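Local coordinates for protein endoglucanase E-5 (Thermobifida fusca, PDB 2CKS) that hydrolyses internal beta-1,4-glucosidic linkages in cellulose, lichenin and cereal beta-D-glucans, acting through this glycoside hydrolase family 5 catalytic domain, at residues V143-I148 with I168-R173; I199-H204 with E223-F228. All blocks are in the same frame, centred on the assembly; numbering follows the deposited sequence.

Contact 1: residues V143-I148 with I168-R173; sequences VSWASI and IIVGTR
Arg173 lays its aliphatic chain against the start of the helix that begins at Trp145. Its CD lies 3.4 Å from Trp145 N and also meets Trp145 CB, while a bend at chi3 (75°) brings NE round to the backbone, where Arg173 NE gives a weak hydrogen bond to Val143 O (3.4 Å, N-H...O angle 141°). Beyond it, NH1 forms a salt bridge with Glu188. Ser144 is the N-cap of this helix, its OG accepting from Ser147 N at 3.1 Å; Ser144 O in turn takes both Ile148 N and the hydroxyl of Ser147. The segments belong to the beta-alpha-beta unit of strand 132-135, helix 145-162 and strand 168-170 in the TIM barrel, and the contact joins the first turn of the helix to the loop that follows strand 168-170. Trp145 CZ3 meets Gly171 O, which lies near the ring plane at 3.7 Å; the indole NE1 is bonded to Asn192 O. Ile148 CG2 approaches the same Gly171 O to 3.4 Å; this buried carbonyl, flanked by carbon, has no hydrogen-bond partner in the model. The other branch of Ile148 ends with CD1 3.7 Å from Arg173 N.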
loop_
_atom_site.group_PDB
_atom_site.type_symbol
_atom_site.label_atom_id
_atom_site.label_comp_id
_atom_site.label_asym_id
_atom_site.label_seq_id
_atom_site.Cartn_x
_atom_site.Cartn_y
_atom_site.Cartn_z
ATOM N N VAL A 143 -0.305 -2.221 -19.828
ATOM C CA VAL A 143 -0.377 -0.843 -20.314
ATOM C C VAL A 143 0.989 -0.154 -20.276
ATOM O O VAL A 143 1.870 -0.490 -19.475
ATOM C CB VAL A 143 -1.425 0.004 -19.530
ATOM C CG1 VAL A 143 -2.839 -0.509 -19.778
ATOM C CG2 VAL A 143 -1.106 0.040 -18.035
ATOM N N SER A 144 1.153 0.827 -21.155
ATOM C CA SER A 144 2.380 1.598 -21.226
ATOM C C SER A 144 2.493 2.535 -20.039
ATOM O O SER A 144 1.485 2.902 -19.421
ATOM C CB SER A 144 2.412 2.430 -22.505
ATOM O OG SER A 144 1.412 3.431 -22.476
ATOM N N TRP A 145 3.716 2.955 -19.752
ATOM C CA TRP A 145 3.935 3.985 -18.746
ATOM C C TRP A 145 3.223 5.288 -19.112
ATOM O O TRP A 145 2.604 5.920 -18.258
ATOM C CB TRP A 145 5.424 4.237 -18.478
ATOM C CG TRP A 145 5.579 5.432 -17.592
ATOM C CD1 TRP A 145 6.139 6.616 -17.914
ATOM C CD2 TRP A 145 5.070 5.579 -16.257
ATOM N NE1 TRP A 145 6.032 7.498 -16.866
ATOM C CE2 TRP A 145 5.376 6.882 -15.835
ATOM C CE3 TRP A 145 4.379 4.738 -15.376
ATOM C CZ2 TRP A 145 5.028 7.363 -14.575
ATOM C CZ3 TRP A 145 4.029 5.217 -14.132
ATOM C CH2 TRP A 145 4.350 6.517 -13.742
ATOM N N ALA A 146 3.275 5.695 -20.380
ATOM C CA ALA A 146 2.579 6.922 -20.785
ATOM C C ALA A 146 1.082 6.902 -20.470
ATOM O O ALA A 146 0.511 7.929 -20.118
ATOM C CB ALA A 146 2.810 7.226 -22.258
ATOM N N SER A 147 0.442 5.743 -20.590
ATOM C CA SER A 147 -0.986 5.654 -20.311
ATOM C C SER A 147 -1.255 5.704 -18.809
ATOM O O SER A 147 -2.276 6.236 -18.391
ATOM C CB SER A 147 -1.596 4.401 -20.933
ATOM O OG SER A 147 -1.289 3.253 -20.177
ATOM N N ILE A 148 -0.344 5.161 -18.001
ATOM C CA ILE A 148 -0.487 5.257 -16.542
ATOM C C ILE A 148 -0.319 6.701 -16.117
ATOM O O ILE A 148 -1.084 7.199 -15.311
ATOM C CB ILE A 148 0.508 4.346 -15.802
ATOM C CG1 ILE A 148 0.240 2.883 -16.145
ATOM C CG2 ILE A 148 0.383 4.564 -14.286
ATOM C CD1 ILE A 148 1.371 1.966 -15.756
ATOM N N ILE A 168 0.025 11.379 -2.876
ATOM C CA ILE A 168 -0.594 10.426 -3.781
ATOM C C ILE A 168 0.469 9.449 -4.265
ATOM O O ILE A 168 1.561 9.846 -4.643
ATOM C CB ILE A 168 -1.281 11.161 -4.943
ATOM C CG1 ILE A 168 -2.471 11.969 -4.398
ATOM C CG2 ILE A 168 -1.730 10.182 -6.014
ATOM C CD1 ILE A 168 -3.007 13.017 -5.348
ATOM N N ILE A 169 0.135 8.164 -4.226
ATOM C CA ILE A 169 1.006 7.093 -4.662
ATOM C C ILE A 169 0.477 6.577 -6.000
ATOM O O ILE A 169 -0.682 6.206 -6.114
ATOM C CB ILE A 169 1.043 5.942 -3.630
ATOM C CG1 ILE A 169 1.533 6.457 -2.273
ATOM C CG2 ILE A 169 1.942 4.818 -4.132
ATOM C CD1 ILE A 169 1.346 5.473 -1.117
ATOM N N VAL A 170 1.348 6.521 -7.002
ATOM C CA VAL A 170 0.972 6.164 -8.358
ATOM C C VAL A 170 1.549 4.797 -8.709
ATOM O O VAL A 170 2.752 4.570 -8.579
ATOM C CB VAL A 170 1.501 7.195 -9.351
ATOM C CG1 VAL A 170 1.161 6.798 -10.794
ATOM C CG2 VAL A 170 0.936 8.571 -9.018
ATOM N N GLY A 171 0.688 3.892 -9.150
ATOM C CA GLY A 171 1.098 2.565 -9.568
ATOM C C GLY A 171 2.014 2.626 -10.777
ATOM O O GLY A 171 2.024 3.613 -11.492
ATOM N N THR A 172 2.784 1.569 -10.987
ATOM C CA THR A 172 3.759 1.532 -12.069
ATOM C C THR A 172 3.549 0.325 -12.978
ATOM O O THR A 172 2.729 -0.556 -12.705
ATOM C CB THR A 172 5.207 1.611 -11.511
ATOM O OG1 THR A 172 5.474 0.547 -10.589
ATOM C CG2 THR A 172 5.415 2.891 -10.707
ATOM N N ARG A 173 4.274 0.306 -14.084
ATOM C CA ARG A 173 4.090 -0.730 -15.095
ATOM C C ARG A 173 4.331 -2.132 -14.555
ATOM O O ARG A 173 5.197 -2.342 -13.716
ATOM C CB ARG A 173 5.078 -0.512 -16.229
ATOM C CG ARG A 173 4.696 0.519 -17.222
ATOM C CD ARG A 173 5.597 0.456 -18.449
ATOM N NE ARG A 173 5.279 -0.671 -19.327
ATOM C CZ ARG A 173 6.106 -1.188 -20.239
ATOM N NH1 ARG A 173 7.328 -0.694 -20.430
ATOM N NH2 ARG A 173 5.699 -2.207 -20.984
#

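Contact 2: residues I199-H204 with E223-F228; sequences IMYAFH and ELFPVF
Tyr201 N donates to Pro226 O at 2.9 Å, with an N-H...O angle of 156°, and the same carbonyl receives a CA-H...O contact from Met200. Two further backbone bonds follow, from Phe228 N to Tyr201 O (3.0 Å) and from Phe203 N to Phe228 O (3.3 Å). They pair strands 199-206 and 227-233 in parallel, neighbours in the eight-stranded TIM barrel that are joined through helix 212-224 as a beta-alpha-beta unit. On the face carrying Tyr201 and Val227, the side chains of Tyr201 and Phe225 cross at about a right angle, their ring planes 62° apart and Tyr201 CD1 3.4 Å from Phe225 CD1. Phe225 CE1 also reaches Tyr201 CB. The phenol OH is bonded to Val194 N. An alanine in place of Tyr201 would probably leave a gap beside the Phe225 ring and Val194 N without its phenol partner. Met200, bent at chi3 (76°), brings CE to 3.5 Å from Val227 O and to the edge of the Phe228 ring, while Pro226 CG rests 3.5 Å from Ile199 O.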
loop_
_atom_site.group_PDB
_atom_site.type_symbol
_atom_site.label_atom_id
_atom_site.label_comp_id
_atom_site.label_asym_id
_atom_site.label_seq_id
_atom_site.Cartn_x
_atom_site.Cartn_y
_atom_site.Cartn_z
ATOM N N ILE A 199 4.165 13.380 -4.901
ATOM C CA ILE A 199 3.833 12.095 -5.514
ATOM C C ILE A 199 4.882 11.065 -5.102
ATOM O O ILE A 199 6.060 11.408 -4.967
ATOM C CB ILE A 199 3.836 12.229 -7.072
ATOM C CG1 ILE A 199 2.744 13.197 -7.552
ATOM C CG2 ILE A 199 3.698 10.868 -7.761
ATOM C CD1 ILE A 199 1.328 12.771 -7.218
ATOM N N MET A 200 4.452 9.817 -4.905
ATOM C CA MET A 200 5.346 8.673 -4.771
ATOM C C MET A 200 4.925 7.634 -5.794
ATOM O O MET A 200 3.801 7.680 -6.313
ATOM C CB MET A 200 5.238 8.081 -3.369
ATOM C CG MET A 200 5.371 9.105 -2.271
ATOM S SD MET A 200 5.394 8.325 -0.659
ATOM C CE MET A 200 7.017 7.686 -0.606
ATOM N N TYR A 201 5.825 6.715 -6.088
ATOM C CA TYR A 201 5.574 5.667 -7.065
ATOM C C TYR A 201 5.634 4.327 -6.363
ATOM O O TYR A 201 6.494 4.095 -5.512
ATOM C CB TYR A 201 6.603 5.741 -8.185
ATOM C CG TYR A 201 6.502 7.020 -8.978
ATOM C CD1 TYR A 201 7.230 8.139 -8.607
ATOM C CD2 TYR A 201 5.666 7.118 -10.082
ATOM C CE1 TYR A 201 7.141 9.312 -9.332
ATOM C CE2 TYR A 201 5.571 8.286 -10.805
ATOM C CZ TYR A 201 6.313 9.375 -10.437
ATOM O OH TYR A 201 6.210 10.543 -11.167
ATOM N N ALA A 202 4.714 3.441 -6.716
ATOM C CA ALA A 202 4.622 2.147 -6.053
ATOM C C ALA A 202 5.555 1.100 -6.643
ATOM O O ALA A 202 5.759 1.032 -7.857
ATOM C CB ALA A 202 3.201 1.656 -6.099
ATOM N N PHE A 203 6.104 0.260 -5.766
ATOM C CA PHE A 203 6.819 -0.941 -6.153
ATOM C C PHE A 203 6.324 -2.120 -5.335
ATOM O O PHE A 203 6.133 -2.013 -4.125
ATOM C CB PHE A 203 8.319 -0.756 -5.946
ATOM C CG PHE A 203 9.145 -1.948 -6.351
ATOM C CD1 PHE A 203 9.207 -2.351 -7.679
ATOM C CD2 PHE A 203 9.862 -2.660 -5.407
ATOM C CE1 PHE A 203 9.976 -3.444 -8.052
ATOM C CE2 PHE A 203 10.632 -3.757 -5.778
ATOM C CZ PHE A 203 10.699 -4.137 -7.099
ATOM N N HIS A 204 6.095 -3.233 -6.017
ATOM C CA HIS A 204 5.637 -4.470 -5.398
ATOM C C HIS A 204 6.600 -5.585 -5.722
ATOM O O HIS A 204 7.061 -5.698 -6.850
ATOM C CB HIS A 204 4.269 -4.863 -5.947
ATOM C CG HIS A 204 3.167 -3.918 -5.576
ATOM N ND1 HIS A 204 1.847 -4.168 -5.880
ATOM C CD2 HIS A 204 3.184 -2.725 -4.935
ATOM C CE1 HIS A 204 1.101 -3.172 -5.438
ATOM N NE2 HIS A 204 1.886 -2.282 -4.865
ATOM N N GLU A 223 16.947 6.442 -6.194
ATOM C CA GLU A 223 17.820 7.566 -6.581
ATOM C C GLU A 223 17.072 8.696 -7.296
ATOM O O GLU A 223 17.520 9.838 -7.271
ATOM C CB GLU A 223 18.932 7.124 -7.538
ATOM C CG GLU A 223 19.832 6.016 -7.047
ATOM C CD GLU A 223 20.683 6.410 -5.857
ATOM O OE1 GLU A 223 21.062 7.601 -5.710
ATOM O OE2 GLU A 223 20.993 5.504 -5.061
ATOM N N LEU A 224 15.961 8.363 -7.957
ATOM C CA LEU A 224 15.314 9.247 -8.939
ATOM C C LEU A 224 14.017 9.902 -8.460
ATOM O O LEU A 224 13.680 10.994 -8.896
ATOM C CB LEU A 224 15.005 8.459 -10.217
ATOM C CG LEU A 224 16.153 7.639 -10.827
ATOM C CD1 LEU A 224 15.658 6.635 -11.839
ATOM C CD2 LEU A 224 17.170 8.563 -11.452
ATOM N N PHE A 225 13.278 9.209 -7.605
ATOM C CA PHE A 225 11.958 9.676 -7.172
ATOM C C PHE A 225 11.533 8.911 -5.919
ATOM O O PHE A 225 12.149 7.898 -5.592
ATOM C CB PHE A 225 10.915 9.511 -8.285
ATOM C CG PHE A 225 10.957 8.177 -8.980
ATOM C CD1 PHE A 225 10.403 7.047 -8.397
ATOM C CD2 PHE A 225 11.531 8.060 -10.247
ATOM C CE1 PHE A 225 10.433 5.820 -9.048
ATOM C CE2 PHE A 225 11.574 6.837 -10.895
ATOM C CZ PHE A 225 11.012 5.717 -10.302
ATOM N N PRO A 226 10.515 9.385 -5.203
ATOM C CA PRO A 226 10.072 8.690 -3.991
ATOM C C PRO A 226 9.328 7.416 -4.324
ATOM O O PRO A 226 8.486 7.419 -5.220
ATOM C CB PRO A 226 9.142 9.708 -3.315
ATOM C CG PRO A 226 9.373 10.996 -4.046
ATOM C CD PRO A 226 9.711 10.596 -5.445
ATOM N N VAL A 227 9.675 6.343 -3.629
ATOM C CA VAL A 227 9.050 5.042 -3.809
ATOM C C VAL A 227 8.399 4.620 -2.491
ATOM O O VAL A 227 8.961 4.835 -1.418
ATOM C CB VAL A 227 10.083 3.975 -4.231
ATOM C CG1 VAL A 227 9.452 2.595 -4.262
ATOM C CG2 VAL A 227 10.677 4.312 -5.578
ATOM N N PHE A 228 7.206 4.044 -2.576
ATOM C CA PHE A 228 6.598 3.369 -1.440
ATOM C C PHE A 228 6.266 1.946 -1.851
ATOM O O PHE A 228 5.642 1.717 -2.885
ATOM C CB PHE A 228 5.332 4.088 -0.969
ATOM C CG PHE A 228 4.933 3.714 0.432
ATOM C CD1 PHE A 228 5.191 4.571 1.500
ATOM C CD2 PHE A 228 4.330 2.493 0.692
ATOM C CE1 PHE A 228 4.857 4.200 2.798
ATOM C CE2 PHE A 228 3.993 2.125 1.999
ATOM C CZ PHE A 228 4.256 2.986 3.041
#

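In the fold
Both contacts sit largely in the protein interior; each lies within its own beta-alpha-beta unit of one barrel, and the two units adjoin where strands 168-170 and 199-206 pair. Contact 2 is wholly buried strand pairing, dominated by main-chain hydrogen bonds with aromatic and apolar groups around them; contact 1 is a helix start against a loop, with a partly exposed arginine at its centre, an exposed serine at its margin and a weak polar bond across it. They meet directly: Val170 N lies 2.8 Å from Met200 O, Thr172 OG1 probably bonds to Ala202 O, and the Trp145 and Tyr201 rings pack together. His204 ND1 bonds to Glu139, probably the proton donor, linking segment 199-204 to the active site.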